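Local coordinates for protein CD1-2 antigen (Gallus gallus, PDB 3DBX) that binds a fatty acid in the hydrophobic groove of its MHC-like fold and, as a CD1 molecule, probably presents lipid antigens to T cells, at residues 8-14 against 104-109; 34-38 against 183-187; 53-57 against 180-184; 133-137 against 149-153. All blocks are in the same frame, centred on the assembly; numbering follows the deposited sequence.

Overall arrangement
The four contacts belong to the MHC-like platform of CD1-2, an antiparallel sheet topped by helices. Contact 1 pairs strands 12-21 and 97-107 in mid-sheet, and contact 2, its centre about 11 Å from that of contact 1, begins on the neighbouring strand 27-35, joined to contact 1 through Gln14 O and Leu34 N at 2.8 Å. Contacts 2 and 3 lie about 8 Å apart between centres and share Thr183 and Asp184 of helix 182-185. Contact 4 lies at the edge strand 135-138 of the same sheet, about 33 Å from contact 2 between centres; its Trp136 and Leu152 touch the bound palmitic acid, and the Phe13 side chain of contact 1 is about 8 Å from that ligand.

Contact 1. Residues 8-14 against 104-109; sequences EESQFFQ and GCKLYT. With NAG (2-acetamido-2-deoxy-beta-D-glucopyranose), chain E.
Residues 12-14 and 104-107 run antiparallel at 174°, their axes 4.6 Å apart at closest approach, as neighbouring strands in the sheet floor of an MHC-like platform. Phe12 faces Lys106 and Gln14 faces Gly104 as non-hydrogen-bonded pairs (CA-CA 4.2 and 4.3 Å); between them Phe13 and Cys105 form a hydrogen-bonded pair, CA-CA 5.1 Å. A type I turn from Glu9 to Phe12 leads into the first strand. Three backbone hydrogen bonds fix the register: Phe13 N to Cys105 O and Cys105 N to Phe13 O, both 2.8 Å, and Leu107 N to Gln11 O, 2.9 Å. On the face bearing Phe12 and Lys106, both chi1 t, the lysine lies across the phenyl ring in an off-centre cation-pi contact, NZ 4.2 Å from the Phe12 ring centroid. At the edge of the Tyr108 ring, Glu8 OE2 (chi1 p) lies 2.9 Å from Tyr108 CD1. A face of that ring meets the glycan on Asn110, with NAG O6 3.6 Å from Tyr108 CD1. Outward, strands 27-35 and 113-121 flank the pair. Phe13, chi1 t, packs edge-to-face with Phe170 and Tyr173 of helix 156-180, and Leu107 touches Leu175 on that helix.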
loop_
_atom_site.group_PDB
_atom_site.type_symbol
_atom_site.label_atom_id
_atom_site.label_comp_id
_atom_site.label_asym_id
_atom_site.label_seq_id
_atom_site.Cartn_x
_atom_site.Cartn_y
_atom_site.Cartn_z
ATOM N N GLU A 8 -9.897 8.451 13.095
ATOM C CA GLU A 8 -9.038 7.617 13.945
ATOM C C GLU A 8 -8.141 6.689 13.114
ATOM O O GLU A 8 -7.550 5.740 13.651
ATOM C CB GLU A 8 -9.887 6.799 14.929
ATOM C CG GLU A 8 -10.944 5.940 14.247
ATOM C CD GLU A 8 -11.694 5.029 15.203
ATOM O OE1 GLU A 8 -12.273 5.520 16.204
ATOM O OE2 GLU A 8 -11.726 3.810 14.930
ATOM N N GLU A 9 -8.069 6.956 11.806
ATOM C CA GLU A 9 -7.027 6.399 10.949
ATOM C C GLU A 9 -5.715 7.012 11.404
ATOM O O GLU A 9 -4.647 6.420 11.248
ATOM C CB GLU A 9 -7.270 6.745 9.468
ATOM C CG GLU A 9 -8.269 5.813 8.727
ATOM C CD GLU A 9 -8.362 6.055 7.197
ATOM O OE1 GLU A 9 -7.372 6.498 6.568
ATOM O OE2 GLU A 9 -9.434 5.772 6.615
ATOM N N SER A 10 -5.814 8.203 11.991
ATOM C CA SER A 10 -4.641 8.961 12.408
ATOM C C SER A 10 -3.973 8.409 13.664
ATOM O O SER A 10 -2.837 8.772 13.964
ATOM C CB SER A 10 -4.978 10.439 12.577
ATOM O OG SER A 10 -3.842 11.218 12.249
ATOM N N GLN A 11 -4.681 7.544 14.392
ATOM C CA GLN A 11 -4.122 6.855 15.557
ATOM C C GLN A 11 -3.986 5.342 15.327
ATOM O O GLN A 11 -4.230 4.528 16.232
ATOM C CB GLN A 11 -4.947 7.186 16.808
ATOM C CG GLN A 11 -4.878 8.667 17.137
ATOM C CD GLN A 11 -5.812 9.081 18.236
ATOM O OE1 GLN A 11 -7.034 8.981 18.108
ATOM N NE2 GLN A 11 -5.241 9.575 19.326
ATOM N N PHE A 12 -3.602 4.990 14.098
ATOM C CA PHE A 12 -3.381 3.610 13.687
ATOM C C PHE A 12 -1.928 3.475 13.253
ATOM O O PHE A 12 -1.520 3.956 12.175
ATOM C CB PHE A 12 -4.348 3.215 12.551
ATOM C CG PHE A 12 -4.344 1.721 12.183
ATOM C CD1 PHE A 12 -3.831 0.751 13.036
ATOM C CD2 PHE A 12 -4.912 1.295 10.982
ATOM C CE1 PHE A 12 -3.856 -0.616 12.690
ATOM C CE2 PHE A 12 -4.950 -0.057 10.643
ATOM C CZ PHE A 12 -4.414 -1.010 11.504
ATOM N N PHE A 13 -1.157 2.822 14.110
ATOM C CA PHE A 13 0.262 2.565 13.892
ATOM C C PHE A 13 0.472 1.140 13.377
ATOM O O PHE A 13 -0.020 0.198 13.977
ATOM C CB PHE A 13 1.007 2.741 15.212
ATOM C CG PHE A 13 2.483 2.619 15.085
ATOM C CD1 PHE A 13 3.216 3.580 14.373
ATOM C CD2 PHE A 13 3.153 1.557 15.661
ATOM C CE1 PHE A 13 4.603 3.480 14.250
ATOM C CE2 PHE A 13 4.542 1.443 15.532
ATOM C CZ PHE A 13 5.261 2.417 14.836
ATOM N N GLN A 14 1.190 1.005 12.263
ATOM C CA GLN A 14 1.453 -0.285 11.636
ATOM C C GLN A 14 2.913 -0.451 11.265
ATOM O O GLN A 14 3.577 0.511 10.901
ATOM C CB GLN A 14 0.621 -0.444 10.367
ATOM C CG GLN A 14 -0.872 -0.540 10.598
ATOM C CD GLN A 14 -1.610 -0.850 9.304
ATOM O OE1 GLN A 14 -1.823 -2.007 8.967
ATOM N NE2 GLN A 14 -1.984 0.189 8.570
ATOM N N GLY A 104 0.138 -4.108 14.200
ATOM C CA GLY A 104 -0.648 -2.880 14.294
ATOM C C GLY A 104 -1.114 -2.543 15.695
ATOM O O GLY A 104 -1.257 -3.424 16.534
ATOM N N CYS A 105 -1.353 -1.250 15.919
ATOM C CA CYS A 105 -1.926 -0.716 17.158
ATOM C C CYS A 105 -2.846 0.445 16.770
ATOM O O CYS A 105 -2.382 1.454 16.209
ATOM C CB CYS A 105 -0.812 -0.213 18.094
ATOM S SG CYS A 105 -1.336 0.375 19.727
ATOM N N LYS A 106 -4.138 0.288 17.036
ATOM C CA LYS A 106 -5.127 1.342 16.815
ATOM C C LYS A 106 -5.629 1.844 18.159
ATOM O O LYS A 106 -5.886 1.040 19.055
ATOM C CB LYS A 106 -6.309 0.792 16.013
ATOM C CG LYS A 106 -7.185 1.841 15.324
ATOM C CD LYS A 106 -8.073 1.186 14.259
ATOM C CE LYS A 106 -8.064 1.980 12.939
ATOM N NZ LYS A 106 -8.475 1.163 11.740
ATOM N N LEU A 107 -5.758 3.169 18.301
ATOM C CA LEU A 107 -6.410 3.779 19.484
ATOM C C LEU A 107 -7.754 4.421 19.146
ATOM O O LEU A 107 -7.808 5.461 18.470
ATOM C CB LEU A 107 -5.512 4.833 20.152
ATOM C CG LEU A 107 -4.031 4.609 20.489
ATOM C CD1 LEU A 107 -3.635 5.606 21.572
ATOM C CD2 LEU A 107 -3.739 3.194 20.971
ATOM N N TYR A 108 -8.831 3.800 19.623
ATOM C CA TYR A 108 -10.176 4.375 19.510
ATOM C C TYR A 108 -10.344 5.426 20.594
ATOM O O TYR A 108 -9.820 5.270 21.700
ATOM C CB TYR A 108 -11.263 3.295 19.647
ATOM C CG TYR A 108 -11.083 2.129 18.695
ATOM C CD1 TYR A 108 -11.535 2.203 17.378
ATOM C CD2 TYR A 108 -10.446 0.961 19.106
ATOM C CE1 TYR A 108 -11.362 1.143 16.498
ATOM C CE2 TYR A 108 -10.272 -0.107 18.235
ATOM C CZ TYR A 108 -10.731 -0.009 16.932
ATOM O OH TYR A 108 -10.560 -1.066 16.067
ATOM N N THR A 109 -11.066 6.498 20.287
ATOM C CA THR A 109 -11.248 7.566 21.272
ATOM C C THR A 109 -12.353 7.253 22.302
ATOM O O THR A 109 -12.968 8.166 22.853
ATOM C CB THR A 109 -11.414 8.968 20.609
ATOM O OG1 THR A 109 -12.418 8.920 19.587
ATOM C CG2 THR A 109 -10.087 9.432 19.996
HETATM C C1 NAG E . -15.479 1.288 22.164
HETATM C C2 NAG E . -16.849 0.599 22.179
HETATM C C3 NAG E . -16.692 -0.839 21.688
HETATM C C4 NAG E . -16.048 -0.863 20.295
HETATM C C5 NAG E . -14.792 0.016 20.248
HETATM C C6 NAG E . -14.300 0.173 18.815
HETATM C C7 NAG E . -18.490 1.481 23.764
HETATM C C8 NAG E . -19.746 0.867 24.315
HETATM N N2 NAG E . -17.478 0.654 23.490
HETATM O O3 NAG E . -17.953 -1.463 21.641
HETATM O O4 NAG E . -15.730 -2.188 19.906
HETATM O O5 NAG E . -15.021 1.299 20.818
HETATM O O6 NAG E . -14.964 1.243 18.179
HETATM O O7 NAG E . -18.431 2.699 23.589
#

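Contact 2. Residues 34-38 against 183-187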
loop_
_atom_site.group_PDB
_atom_site.type_symbol
_atom_site.label_atom_id
_atom_site.label_comp_id
_atom_site.label_asym_id
_atom_site.label_seq_id
_atom_site.Cartn_x
_atom_site.Cartn_y
_atom_site.Cartn_z
ATOM N N LEU A 34 4.170 2.982 9.729
ATOM C CA LEU A 34 3.165 3.948 9.226
ATOM C C LEU A 34 2.285 4.431 10.358
ATOM O O LEU A 34 1.924 3.645 11.207
ATOM C CB LEU A 34 2.229 3.268 8.192
ATOM C CG LEU A 34 2.711 2.767 6.835
ATOM C CD1 LEU A 34 1.544 2.043 6.196
ATOM C CD2 LEU A 34 3.026 3.913 5.946
ATOM N N LEU A 35 1.951 5.720 10.351
ATOM C CA LEU A 35 0.841 6.244 11.120
ATOM C C LEU A 35 -0.145 6.752 10.070
ATOM O O LEU A 35 0.251 7.557 9.234
ATOM C CB LEU A 35 1.287 7.377 12.072
ATOM C CG LEU A 35 0.240 7.902 13.062
ATOM C CD1 LEU A 35 -0.142 6.849 14.074
ATOM C CD2 LEU A 35 0.696 9.195 13.777
ATOM N N ALA A 36 -1.408 6.299 10.115
ATOM C CA ALA A 36 -2.339 6.412 8.977
ATOM C C ALA A 36 -1.658 5.886 7.691
ATOM O O ALA A 36 -1.180 4.752 7.687
ATOM C CB ALA A 36 -2.853 7.865 8.807
ATOM N N ASP A 37 -1.571 6.694 6.641
ATOM C CA ASP A 37 -0.802 6.307 5.423
ATOM C C ASP A 37 0.520 7.044 5.311
ATOM O O ASP A 37 1.139 7.066 4.255
ATOM C CB ASP A 37 -1.636 6.532 4.133
ATOM C CG ASP A 37 -2.236 7.916 4.033
ATOM O OD1 ASP A 37 -2.053 8.736 4.958
ATOM O OD2 ASP A 37 -2.901 8.192 3.006
ATOM N N VAL A 38 0.965 7.649 6.403
ATOM C CA VAL A 38 2.181 8.451 6.381
ATOM C C VAL A 38 3.295 7.544 6.873
ATOM O O VAL A 38 3.209 7.061 8.006
ATOM C CB VAL A 38 2.069 9.623 7.382
ATOM C CG1 VAL A 38 3.388 10.429 7.417
ATOM C CG2 VAL A 38 0.859 10.512 7.024
ATOM N N THR A 183 0.768 18.439 10.359
ATOM C CA THR A 183 1.111 18.954 9.032
ATOM C C THR A 183 0.888 17.916 7.906
ATOM O O THR A 183 0.497 18.259 6.796
ATOM C CB THR A 183 2.537 19.579 9.014
ATOM O OG1 THR A 183 2.746 20.249 7.774
ATOM C CG2 THR A 183 3.620 18.527 9.202
ATOM N N ASP A 184 1.132 16.651 8.224
ATOM C CA ASP A 184 0.816 15.510 7.344
ATOM C C ASP A 184 -0.514 14.812 7.676
ATOM O O ASP A 184 -1.320 14.495 6.779
ATOM C CB ASP A 184 1.969 14.511 7.410
ATOM C CG ASP A 184 2.972 14.732 6.314
ATOM O OD1 ASP A 184 2.593 14.530 5.129
ATOM O OD2 ASP A 184 4.108 15.098 6.624
ATOM N N LEU A 185 -0.743 14.566 8.964
ATOM C CA LEU A 185 -1.959 13.861 9.396
ATOM C C LEU A 185 -3.268 14.651 9.236
ATOM O O LEU A 185 -4.334 14.034 9.055
ATOM C CB LEU A 185 -1.809 13.358 10.831
ATOM C CG LEU A 185 -0.531 12.549 11.109
ATOM C CD1 LEU A 185 -0.276 12.433 12.603
ATOM C CD2 LEU A 185 -0.613 11.170 10.449
ATOM N N GLU A 186 -3.228 15.995 9.306
ATOM C CA GLU A 186 -4.451 16.772 9.036
ATOM C C GLU A 186 -4.490 17.553 7.710
ATOM O O GLU A 186 -5.298 18.457 7.562
ATOM C CB GLU A 186 -4.812 17.692 10.215
ATOM C CG GLU A 186 -5.084 16.943 11.509
ATOM C CD GLU A 186 -5.340 17.862 12.689
ATOM O OE1 GLU A 186 -5.515 19.110 12.514
ATOM O OE2 GLU A 186 -5.385 17.312 13.821
ATOM N N ARG A 187 -3.627 17.199 6.767
ATOM C CA ARG A 187 -3.593 17.813 5.460
ATOM C C ARG A 187 -4.881 17.371 4.760
ATOM O O ARG A 187 -5.348 16.241 4.966
ATOM C CB ARG A 187 -2.350 17.347 4.671
ATOM C CG ARG A 187 -2.268 17.889 3.214
ATOM C CD ARG A 187 -0.940 17.482 2.493
ATOM N NE ARG A 187 -0.732 16.033 2.608
ATOM C CZ ARG A 187 -0.830 15.150 1.610
ATOM N NH1 ARG A 187 -1.066 15.528 0.368
ATOM N NH2 ARG A 187 -0.619 13.876 1.874
#
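Strand 27-35 turns back into strand 38-43 through a tight beta hairpin of the MHC-like sheet, closed by a type II' turn from Leu35 to Val38. Positive phi (50°) at Ala36 sets the turn, and paired backbone hydrogen bonds seal it: Leu35 N to Val38 O at 3.0 Å and Val38 N to Leu35 O at 2.9 Å. Facing the hairpin is the end of the short helix 182-185, which Glu186 leaves as the chain heads for the immunoglobulin domain. The backbones stay well apart, Val38 and Asp184 being the nearest pair at 7.3 Å between CA atoms, so side chains span the gap. Leu185, chi1 m and chi2 t, supplies the apolar part: its CA-to-CB bond points sideways, but the end of the side chain comes nearer the hairpin. Its CD2 lies 3.8 Å from Val38 CG2 and 4.3 Å from Ala36 CB. Leu35 also packs on Ile174 and Leu177 of helix 156-180, which places this small apolar cluster under the end of that long helix. Within the turn, Asp37 hydrogen-bonds to Tyr215 and Tyr249, joining platform to immunoglobulin domain. The tightest approach between the two segments is methyl to methyl, Leu35 CD2 to Leu185 CD1 at 3.6 Å.

Contact 3. Residues 53-57 against 180-184; sequences CRPWV and EGRTD
Just after strand 50-52, Cys53 keeps its backbone hydrogen-bonded to Ile40, and the chain then enters the loop that precedes helix 66-71. Arg54 is extended (phi -128°, psi 143°) with chi1 and chi2 both m, which carries its guanidinium over Asp184. Arg54 NE and Asp184 OD2 are 3.4 Å apart in a long, weak salt bridge, of charges only, since the oxygen lies well out of the guanidinium plane. From Pro55 to Val57 the backbone adopts helical angles without regular bonding, and Val57 N reaches Arg54 O at 3.1 Å. Trp56, chi1 p and chi2 -96°, fills the space between this loop and the break between helices 156-180 and 182-185 of the MHC-like fold. That break falls at Gly181, the N-cap residue of the short helix; its CA sits 3.3 Å from the centroid of the Trp56 six-membered ring, 13° off the normal, in a CH-pi contact. A CB there would clash with the indole; without one, the ring face lies directly on Gly181 CA. The CA atoms of Trp56 and Gly181 are 6.0 Å apart. At the indole edge, Trp56 NE1 gives Asp184 OD2 a weak hydrogen bond of 3.5 Å. Trp56 CD1 also touches Thr183 CG2 at 3.7 Å, and Trp56 CB lies 3.4 Å from Glu180 O.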
loop_
_atom_site.group_PDB
_atom_site.type_symbol
_atom_site.label_atom_id
_atom_site.label_comp_id
_atom_site.label_asym_id
_atom_site.label_seq_id
_atom_site.Cartn_x
_atom_site.Cartn_y
_atom_site.Cartn_z
ATOM N N CYS A 53 11.471 9.490 8.280
ATOM C CA CYS A 53 10.989 10.000 7.001
ATOM C C CYS A 53 10.461 11.424 7.045
ATOM O O CYS A 53 10.296 12.056 5.998
ATOM C CB CYS A 53 9.871 9.118 6.462
ATOM S SG CYS A 53 10.255 7.367 6.269
ATOM N N ARG A 54 10.155 11.916 8.239
ATOM C CA ARG A 54 9.528 13.236 8.376
ATOM C C ARG A 54 10.295 14.094 9.357
ATOM O O ARG A 54 10.776 13.566 10.353
ATOM C CB ARG A 54 8.059 13.104 8.817
ATOM C CG ARG A 54 7.197 12.312 7.852
ATOM C CD ARG A 54 6.884 13.141 6.630
ATOM N NE ARG A 54 6.040 12.405 5.702
ATOM C CZ ARG A 54 6.280 12.288 4.400
ATOM N NH1 ARG A 54 7.340 12.892 3.861
ATOM N NH2 ARG A 54 5.453 11.585 3.630
ATOM N N PRO A 55 10.406 15.424 9.078
ATOM C CA PRO A 55 11.157 16.327 9.954
ATOM C C PRO A 55 10.547 16.487 11.354
ATOM O O PRO A 55 11.278 16.821 12.293
ATOM C CB PRO A 55 11.158 17.664 9.183
ATOM C CG PRO A 55 10.819 17.304 7.768
ATOM C CD PRO A 55 9.863 16.149 7.910
ATOM N N TRP A 56 9.239 16.242 11.487
ATOM C CA TRP A 56 8.536 16.254 12.791
ATOM C C TRP A 56 8.653 14.935 13.597
ATOM O O TRP A 56 8.220 14.882 14.747
ATOM C CB TRP A 56 7.045 16.646 12.612
ATOM C CG TRP A 56 6.240 15.709 11.699
ATOM C CD1 TRP A 56 5.978 15.889 10.375
ATOM C CD2 TRP A 56 5.615 14.470 12.061
ATOM N NE1 TRP A 56 5.242 14.834 9.881
ATOM C CE2 TRP A 56 5.017 13.945 10.894
ATOM C CE3 TRP A 56 5.512 13.749 13.252
ATOM C CZ2 TRP A 56 4.320 12.747 10.890
ATOM C CZ3 TRP A 56 4.835 12.556 13.242
ATOM C CH2 TRP A 56 4.239 12.068 12.074
ATOM N N VAL A 57 9.221 13.881 12.997
ATOM C CA VAL A 57 9.321 12.548 13.631
ATOM C C VAL A 57 10.530 12.304 14.594
ATOM O O VAL A 57 10.435 11.479 15.523
ATOM C CB VAL A 57 9.281 11.414 12.544
ATOM C CG1 VAL A 57 9.756 10.071 13.095
ATOM C CG2 VAL A 57 7.886 11.247 11.959
ATOM N N GLU A 180 2.508 16.101 17.082
ATOM C CA GLU A 180 3.638 16.703 16.356
ATOM C C GLU A 180 3.445 16.666 14.837
ATOM O O GLU A 180 4.082 17.418 14.089
ATOM C CB GLU A 180 4.900 15.865 16.632
ATOM C CG GLU A 180 5.435 15.966 18.022
ATOM C CD GLU A 180 6.013 17.324 18.300
ATOM O OE1 GLU A 180 6.792 17.816 17.450
ATOM O OE2 GLU A 180 5.689 17.898 19.359
ATOM N N GLY A 181 2.608 15.745 14.380
ATOM C CA GLY A 181 2.579 15.441 12.963
ATOM C C GLY A 181 1.369 15.898 12.195
ATOM O O GLY A 181 1.073 15.328 11.139
ATOM N N ARG A 182 0.672 16.913 12.700
ATOM C CA ARG A 182 -0.574 17.328 12.050
ATOM C C ARG A 182 -0.406 17.880 10.639
ATOM O O ARG A 182 -1.312 17.761 9.822
ATOM C CB ARG A 182 -1.389 18.272 12.911
ATOM C CG ARG A 182 -1.983 17.579 14.115
ATOM C CD ARG A 182 -3.089 18.410 14.772
ATOM N NE ARG A 182 -2.564 19.378 15.694
ATOM C CZ ARG A 182 -3.219 20.446 16.129
ATOM N NH1 ARG A 182 -4.450 20.726 15.698
ATOM N NH2 ARG A 182 -2.612 21.246 16.984
ATOM N N THR A 183 0.768 18.439 10.359
ATOM C CA THR A 183 1.111 18.954 9.032
ATOM C C THR A 183 0.888 17.916 7.906
ATOM O O THR A 183 0.497 18.259 6.796
ATOM C CB THR A 183 2.537 19.579 9.014
ATOM O OG1 THR A 183 2.746 20.249 7.774
ATOM C CG2 THR A 183 3.620 18.527 9.202
ATOM N N ASP A 184 1.132 16.651 8.224
ATOM C CA ASP A 184 0.816 15.510 7.344
ATOM C C ASP A 184 -0.514 14.812 7.676
ATOM O O ASP A 184 -1.320 14.495 6.779
ATOM C CB ASP A 184 1.969 14.511 7.410
ATOM C CG ASP A 184 2.972 14.732 6.314
ATOM O OD1 ASP A 184 2.593 14.530 5.129
ATOM O OD2 ASP A 184 4.108 15.098 6.624
#

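Contact 4. Residues 133-137 against 149-153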
loop_
_atom_site.group_PDB
_atom_site.type_symbol
_atom_site.label_atom_id
_atom_site.label_comp_id
_atom_site.label_asym_id
_atom_site.label_seq_id
_atom_site.Cartn_x
_atom_site.Cartn_y
_atom_site.Cartn_z
ATOM N N ARG A 133 -5.223 -14.346 25.093
ATOM C CA ARG A 133 -4.926 -15.731 25.462
ATOM C C ARG A 133 -3.440 -15.990 25.762
ATOM O O ARG A 133 -3.055 -17.125 26.043
ATOM C CB ARG A 133 -5.418 -16.678 24.362
ATOM N N GLU A 134 -2.614 -14.942 25.689
ATOM C CA GLU A 134 -1.165 -15.040 25.946
ATOM C C GLU A 134 -0.533 -16.196 25.145
ATOM O O GLU A 134 0.232 -17.007 25.685
ATOM C CB GLU A 134 -0.897 -15.170 27.461
ATOM C CG GLU A 134 0.545 -14.898 27.879
ATOM C CD GLU A 134 0.725 -14.709 29.377
ATOM O OE1 GLU A 134 0.356 -15.607 30.172
ATOM O OE2 GLU A 134 1.271 -13.652 29.760
ATOM N N ARG A 135 -0.865 -16.256 23.853
ATOM C CA ARG A 135 -0.588 -17.426 23.012
ATOM C C ARG A 135 -0.368 -17.072 21.541
ATOM O O ARG A 135 -1.049 -16.205 20.994
ATOM C CB ARG A 135 -1.756 -18.413 23.123
ATOM C CG ARG A 135 -1.571 -19.748 22.409
ATOM C CD ARG A 135 -2.800 -20.642 22.576
ATOM N NE ARG A 135 -3.986 -20.154 21.860
ATOM C CZ ARG A 135 -5.241 -20.325 22.281
ATOM N NH1 ARG A 135 -5.486 -20.955 23.427
ATOM N NH2 ARG A 135 -6.254 -19.851 21.565
ATOM N N TRP A 136 0.580 -17.764 20.910
ATOM C CA TRP A 136 0.749 -17.743 19.450
ATOM C C TRP A 136 -0.016 -18.909 18.817
ATOM O O TRP A 136 0.114 -20.058 19.269
ATOM C CB TRP A 136 2.227 -17.848 19.093
ATOM C CG TRP A 136 2.992 -16.603 19.363
ATOM C CD1 TRP A 136 3.506 -16.202 20.559
ATOM C CD2 TRP A 136 3.344 -15.588 18.412
ATOM N NE1 TRP A 136 4.153 -14.998 20.414
ATOM C CE2 TRP A 136 4.070 -14.599 19.108
ATOM C CE3 TRP A 136 3.113 -15.419 17.039
ATOM C CZ2 TRP A 136 4.569 -13.451 18.481
ATOM C CZ3 TRP A 136 3.611 -14.277 16.414
ATOM C CH2 TRP A 136 4.330 -13.311 17.138
ATOM N N VAL A 137 -0.812 -18.614 17.790
ATOM C CA VAL A 137 -1.725 -19.592 17.174
ATOM C C VAL A 137 -1.327 -19.923 15.727
ATOM O O VAL A 137 -1.093 -19.007 14.921
ATOM C CB VAL A 137 -3.202 -19.097 17.182
ATOM C CG1 VAL A 137 -4.157 -20.269 17.225
ATOM C CG2 VAL A 137 -3.473 -18.165 18.361
ATOM N N SER A 149 5.076 -21.649 16.300
ATOM C CA SER A 149 4.008 -21.321 17.244
ATOM C C SER A 149 4.336 -21.805 18.663
ATOM O O SER A 149 4.009 -21.124 19.638
ATOM C CB SER A 149 2.687 -21.939 16.776
ATOM O OG SER A 149 1.596 -21.508 17.574
ATOM N N ASN A 150 4.985 -22.970 18.763
ATOM C CA ASN A 150 5.313 -23.588 20.059
ATOM C C ASN A 150 6.484 -22.910 20.777
ATOM O O ASN A 150 6.432 -22.689 22.078
ATOM C CB ASN A 150 5.601 -25.089 19.888
ATOM C CG ASN A 150 4.334 -25.917 19.746
ATOM O OD1 ASN A 150 3.154 -25.361 20.079
ATOM N ND2 ASN A 150 4.558 -27.262 19.233
ATOM N N THR A 151 7.548 -22.613 19.914
ATOM C CA THR A 151 8.725 -21.896 20.414
ATOM C C THR A 151 8.339 -20.509 20.930
ATOM O O THR A 151 8.807 -20.079 21.985
ATOM C CB THR A 151 9.806 -21.755 19.303
ATOM O OG1 THR A 151 10.036 -23.034 18.678
ATOM C CG2 THR A 151 11.123 -21.245 19.876
ATOM N N LEU A 152 7.483 -19.814 20.185
ATOM C CA LEU A 152 7.071 -18.466 20.572
ATOM C C LEU A 152 6.214 -18.429 21.850
ATOM O O LEU A 152 6.447 -17.583 22.727
ATOM C CB LEU A 152 6.388 -17.742 19.405
ATOM C CG LEU A 152 7.311 -17.251 18.279
ATOM C CD1 LEU A 152 6.502 -16.848 17.053
ATOM C CD2 LEU A 152 8.206 -16.101 18.752
ATOM N N THR A 153 5.242 -19.348 21.951
ATOM C CA THR A 153 4.359 -19.404 23.116
ATOM C C THR A 153 5.146 -19.791 24.365
ATOM O O THR A 153 4.914 -19.229 25.437
ATOM C CB THR A 153 3.170 -20.379 22.910
ATOM O OG1 THR A 153 2.557 -20.127 21.643
ATOM C CG2 THR A 153 2.118 -20.206 24.000
#
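Trp136 lays a face of its indole against Leu152: CB of Leu152 stands 3.5 Å from the centroid of the Trp136 five-membered ring, only 12° off the ring normal, a CH-pi contact made over the face. The CA-to-CB bond of Trp136 points toward the helix, and chi1 m lays the indole on Leu152. Both side chains also touch the bound palmitic acid, so this packing forms part of the wall of the lipid groove. Beside the ring, the backbone is held as well. Trp136 N donates to Thr153 OG1 at 3.2 Å, and that hydroxyl in turn gives its proton to Ser149 O at 2.7 Å, one turn back along the helix. In the MHC-like fold this is where strand 135-138, at the edge of the sheet, meets helix 143-154, which runs nearly antiparallel to it: the short axes lie at 169° and approach to 7.2 Å. The strand is entered through a G1 beta bulge in which Glu134, with positive phi, and Arg135 both face Glu130; the guanidinium of Arg135 is salt-bridged to Glu130. Thr153 CG2 packs 4.0 Å from Arg135 CG. Further along, Ser149 OG comes within 2.7 Å of Trp136 O, and Trp136 continues onto Leu162 of helix 156-180 and Val117 and Ile119 of strand 113-121.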